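Local coordinates for protein Alpha/beta hydrolase (Pseudomonas aeruginosa PAO1, PDB 4R1D) that probably acts as a calcium-binding lipase of the alpha/beta hydrolase family, a toxin linked to type VI secretion and bound here by its inhibitor Tli4, at residues A[213-217]-A[413-417]; A[366-371]-A[408-412]. All coordinates share one frame; numbering follows the deposited sequence.

How the contacts relate
Both contacts use helix 400-421 and follow each other along it: contact 2 takes residues 408-412, contact 1 the next turn, 413-417. Their centres lie about 13 Å apart, on the same side of the chain's centre, and in sequence 366-371/408-412 is nested within the loop that 213-217/413-417 closes. A probable hydrogen bond joins them, His415 ND1 to Tyr366 OH at 2.7 Å, linking a side chain of the second segment of contact 1 to the ring that carries the packing in contact 2. Both pair apolar contact with a salt bridge, and both lie away from the calcium site of Glu152, Asp156, Phe202 and Asp203.

Contact 1 of 2, residues A[213-217]-A[413-417]; sequences QSNRQ and NFHGE
The capped N-terminus of helix 215-238 meets helix 400-421 here, with Arg216 reaching over to Phe414 and Glu417. Two of its nitrogens converge on one carboxylate oxygen: Arg216 NH2 lies 2.9 Å and Arg216 NH1 3.1 Å from Glu417 OE1. NH1 and NH2 grip it end-on, with the oxygen close to the guanidinium plane. Both approach from the same face of the carboxylate and lie well out of its plane, NH2 tilted on the anti side and NH1 from above, and both bonds are clearly bent. The salt bridge is therefore forked on a single acceptor, unlike a paired bridge to both oxygens.

Phe414 CD1 faces one side of the Arg216 guanidinium, offset toward its rim, while Arg216 NH2 lies at the edge of the ring; the planes are 71° apart, which excludes a parallel stack. With CG of Arg216 anti to the backbone N (chi1 -170°), the chain runs toward helix 400-421, and the bend at chi3 turns the guanidinium toward Glu417. Nearer the backbone, Arg216 CB approaches Phe414 CE1 at 3.9 Å, and Asn215 CB comes to 4.0 Å from Phe414 CZ. A water accepts from both Arg216 NH2 and Asn413 ND2, at 3.0 and 3.1 Å, bridging two donors that do not bond each other.

Ser214 is the N-cap of helix 215-238: Ser214 OG accepts from Arg216 N at 3.1 Å, which ties down the backbone from which the arginine extends. Glu325 hydrogen-bonds to both Ser214 OG and Asn215 N and also touches Phe414. Helix 215-238 starts soon after strand 201-206, an outermost strand of the parallel sheet, and helix 258-267 adds Val261 against Asn215 and Ala264 against Phe414.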
# COMPACT_ATOMS: atom_id res chain seq x y z
N GLN A 213 -4.11 1.15 -3.85
CA GLN A 213 -5.07 1.53 -4.86
C GLN A 213 -4.61 2.80 -5.54
O GLN A 213 -3.68 3.46 -5.06
CB GLN A 213 -6.44 1.75 -4.22
CG GLN A 213 -6.54 3.10 -3.51
CD GLN A 213 -7.82 3.22 -2.70
OE1 GLN A 213 -8.73 2.39 -2.83
NE2 GLN A 213 -7.89 4.26 -1.87
N SER A 214 -5.27 3.17 -6.64
CA SER A 214 -4.94 4.42 -7.32
C SER A 214 -5.06 5.60 -6.37
O SER A 214 -6.00 5.69 -5.59
CB SER A 214 -5.86 4.67 -8.52
OG SER A 214 -5.47 5.86 -9.18
N ASN A 215 -4.11 6.52 -6.47
CA ASN A 215 -4.21 7.75 -5.72
C ASN A 215 -5.45 8.56 -6.09
O ASN A 215 -5.93 9.37 -5.31
CB ASN A 215 -2.91 8.55 -5.87
CG ASN A 215 -1.74 7.80 -5.29
OD1 ASN A 215 -0.87 7.30 -6.01
ND2 ASN A 215 -1.75 7.65 -3.97
N ARG A 216 -5.97 8.30 -7.29
CA ARG A 216 -7.25 8.85 -7.69
C ARG A 216 -8.35 8.46 -6.70
O ARG A 216 -9.16 9.30 -6.30
CB ARG A 216 -7.63 8.37 -9.09
CG ARG A 216 -8.83 9.10 -9.67
CD ARG A 216 -9.36 8.39 -10.91
NE ARG A 216 -8.42 8.41 -12.03
CZ ARG A 216 -8.24 9.45 -12.84
NH1 ARG A 216 -8.92 10.58 -12.65
NH2 ARG A 216 -7.39 9.36 -13.85
N GLN A 217 -8.38 7.19 -6.31
CA GLN A 217 -9.40 6.72 -5.38
C GLN A 217 -9.09 7.15 -3.93
O GLN A 217 -9.99 7.44 -3.15
CB GLN A 217 -9.57 5.20 -5.46
CG GLN A 217 -10.60 4.68 -4.47
CD GLN A 217 -12.00 5.18 -4.79
OE1 GLN A 217 -12.43 5.16 -5.94
NE2 GLN A 217 -12.72 5.63 -3.76
N ASN A 413 -2.95 8.02 -17.96
CA ASN A 413 -4.09 8.92 -17.99
C ASN A 413 -4.16 9.76 -16.71
O ASN A 413 -4.38 10.97 -16.75
CB ASN A 413 -5.39 8.13 -18.23
CG ASN A 413 -6.61 9.03 -18.31
OD1 ASN A 413 -6.67 9.93 -19.15
ND2 ASN A 413 -7.60 8.77 -17.46
N PHE A 414 -3.93 9.12 -15.57
CA PHE A 414 -3.91 9.83 -14.29
C PHE A 414 -2.77 10.85 -14.25
O PHE A 414 -2.97 12.00 -13.87
CB PHE A 414 -3.78 8.83 -13.14
CG PHE A 414 -3.70 9.46 -11.77
CD1 PHE A 414 -4.77 10.17 -11.26
CD2 PHE A 414 -2.56 9.32 -11.00
CE1 PHE A 414 -4.72 10.74 -9.98
CE2 PHE A 414 -2.48 9.89 -9.73
CZ PHE A 414 -3.57 10.60 -9.22
N HIS A 415 -1.57 10.43 -14.64
CA HIS A 415 -0.43 11.33 -14.75
C HIS A 415 -0.75 12.56 -15.59
O HIS A 415 -0.43 13.68 -15.20
CB HIS A 415 0.76 10.63 -15.39
CG HIS A 415 1.46 9.68 -14.48
ND1 HIS A 415 2.39 8.77 -14.94
CD2 HIS A 415 1.38 9.50 -13.14
CE1 HIS A 415 2.85 8.07 -13.92
NE2 HIS A 415 2.25 8.49 -12.82
N GLY A 416 -1.33 12.33 -16.76
CA GLY A 416 -1.69 13.41 -17.66
C GLY A 416 -2.68 14.39 -17.06
O GLY A 416 -2.52 15.60 -17.19
N GLU A 417 -3.72 13.87 -16.42
CA GLU A 417 -4.69 14.73 -15.74
C GLU A 417 -4.06 15.53 -14.62
O GLU A 417 -4.29 16.74 -14.51
CB GLU A 417 -5.84 13.90 -15.17
CG GLU A 417 -6.77 13.36 -16.22
CD GLU A 417 -8.05 12.84 -15.61
OE1 GLU A 417 -8.16 11.62 -15.42
OE2 GLU A 417 -8.95 13.65 -15.29
O HOH W 1 -6.57 6.85 -15.29

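Contact 2 of 2, residues A[366-371]-A[408-412]; sequences YEEIYK and IDSIA
A helix-helix interface between 365-370 and 400-421 is formed here by a methyl group on an aromatic face, with a salt-bridge network beside it. Ala412 CB stands over the Tyr366 ring, 3.5 Å from its centroid and only 5° off the normal, a CH-pi contact centred on the face. Ala412 CA lies over the same face, 3.5 Å from Tyr366 CE1, so helix backbone as well as methyl is pressed to the ring.

Ile408 touches three residues of 366-371 with two branches. Ile408 CG2 meets Tyr366 CB at 3.9 Å and also Lys371 CG, while Ile408 CD1 packs on Tyr370 CB at 3.8 Å. Lys371 and Ile408 pass each other in opposite directions, so the aliphatic part of the lysine covers the isoleucine before its amine goes on to the acids. The bend at chi3 (-89°) brings Lys371 NZ to Asp409 OD1 at 2.7 Å, on the syn lone pair of that oxygen. Lys371 NZ also donates to Glu367 OE2 at 2.7 Å, on the syn side but tilted out of the carboxylate plane. The ammonium thus bridges two acids whose oxygens would otherwise probably repel each other.

Tyrosine hydroxyls find partners beyond the two segments: Tyr366 OH bonds to His415 ND1, further along helix 400-421, and Tyr370 OH to Pro328 O. Val88 of the other protein chain packs against Asp409. The local helix axes are 11.3 Å apart and their directions differ by 126°, so Tyr366 and Lys371 reach across to the small Ala412, Ile408 and Asp409. The whole is a helix-helix crossing that combines a CH-pi contact with a Glu367-Lys371-Asp409 salt-bridge network, the lysine following a pi-type turn closed by Lys371 N to Tyr366 O.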
# COMPACT_ATOMS: atom_id res chain seq x y z
N TYR A 366 5.72 5.20 -21.08
CA TYR A 366 4.72 4.15 -20.99
C TYR A 366 4.93 3.06 -22.04
O TYR A 366 4.95 1.87 -21.72
CB TYR A 366 3.30 4.73 -21.05
CG TYR A 366 3.14 5.90 -20.12
CD1 TYR A 366 2.96 5.71 -18.75
CD2 TYR A 366 3.21 7.21 -20.59
CE1 TYR A 366 2.85 6.79 -17.89
CE2 TYR A 366 3.09 8.29 -19.73
CZ TYR A 366 2.91 8.07 -18.39
OH TYR A 366 2.79 9.15 -17.55
N GLU A 367 5.13 3.48 -23.29
CA GLU A 367 5.34 2.51 -24.37
C GLU A 367 6.80 2.11 -24.50
O GLU A 367 7.12 0.95 -24.77
CB GLU A 367 4.84 3.07 -25.71
CG GLU A 367 3.37 3.46 -25.73
CD GLU A 367 2.44 2.27 -25.61
OE1 GLU A 367 2.80 1.17 -26.08
OE2 GLU A 367 1.34 2.43 -25.04
N GLU A 368 7.70 3.07 -24.32
CA GLU A 368 9.12 2.83 -24.52
C GLU A 368 9.77 1.97 -23.44
O GLU A 368 10.71 1.23 -23.70
CB GLU A 368 9.88 4.15 -24.64
CG GLU A 368 9.43 5.01 -25.81
CD GLU A 368 10.35 6.17 -26.00
OE1 GLU A 368 11.57 5.94 -26.10
OE2 GLU A 368 9.87 7.32 -26.02
N ILE A 369 9.26 2.06 -22.22
CA ILE A 369 9.88 1.37 -21.09
C ILE A 369 8.89 0.47 -20.35
O ILE A 369 9.12 -0.73 -20.23
CB ILE A 369 10.47 2.39 -20.09
CG1 ILE A 369 11.50 3.27 -20.80
CG2 ILE A 369 11.12 1.68 -18.93
CD1 ILE A 369 12.01 4.45 -19.95
N TYR A 370 7.78 1.04 -19.89
CA TYR A 370 6.91 0.30 -18.96
C TYR A 370 6.23 -0.94 -19.56
O TYR A 370 6.14 -1.96 -18.90
CB TYR A 370 5.86 1.21 -18.30
CG TYR A 370 6.45 2.46 -17.68
CD1 TYR A 370 7.78 2.48 -17.28
CD2 TYR A 370 5.68 3.61 -17.52
CE1 TYR A 370 8.34 3.63 -16.73
CE2 TYR A 370 6.23 4.76 -16.97
CZ TYR A 370 7.56 4.77 -16.58
OH TYR A 370 8.11 5.91 -16.04
N LYS A 371 5.76 -0.83 -20.81
CA LYS A 371 5.15 -1.96 -21.50
C LYS A 371 6.14 -2.74 -22.37
O LYS A 371 5.82 -3.83 -22.86
CB LYS A 371 3.94 -1.51 -22.33
CG LYS A 371 2.78 -0.99 -21.47
CD LYS A 371 1.47 -0.93 -22.24
CE LYS A 371 1.31 0.40 -22.94
NZ LYS A 371 -0.00 0.55 -23.63
N ILE A 408 -0.99 0.23 -16.89
CA ILE A 408 -0.07 1.26 -17.36
C ILE A 408 -0.83 2.37 -18.09
O ILE A 408 -0.55 3.55 -17.90
CB ILE A 408 1.05 0.67 -18.27
CG1 ILE A 408 1.93 -0.31 -17.48
CG2 ILE A 408 1.93 1.80 -18.85
CD1 ILE A 408 2.70 0.34 -16.33
N ASP A 409 -1.81 2.01 -18.91
CA ASP A 409 -2.57 3.03 -19.63
C ASP A 409 -3.35 3.90 -18.65
O ASP A 409 -3.45 5.13 -18.82
CB ASP A 409 -3.48 2.38 -20.69
CG ASP A 409 -2.68 1.78 -21.85
OD1 ASP A 409 -1.47 2.07 -21.94
OD2 ASP A 409 -3.25 1.04 -22.68
N SER A 410 -3.88 3.27 -17.60
CA SER A 410 -4.54 4.01 -16.51
C SER A 410 -3.62 5.03 -15.84
O SER A 410 -4.02 6.17 -15.66
CB SER A 410 -5.09 3.05 -15.46
OG SER A 410 -6.45 2.76 -15.70
N ILE A 411 -2.42 4.62 -15.44
CA ILE A 411 -1.51 5.57 -14.82
C ILE A 411 -1.13 6.70 -15.78
O ILE A 411 -1.02 7.85 -15.36
CB ILE A 411 -0.23 4.93 -14.18
CG1 ILE A 411 0.84 4.65 -15.24
CG2 ILE A 411 -0.59 3.70 -13.35
CD1 ILE A 411 2.23 4.43 -14.66
N ALA A 412 -0.94 6.39 -17.06
CA ALA A 412 -0.60 7.43 -18.04
C ALA A 412 -1.71 8.48 -18.06
O ALA A 412 -1.44 9.69 -18.13
CB ALA A 412 -0.41 6.83 -19.44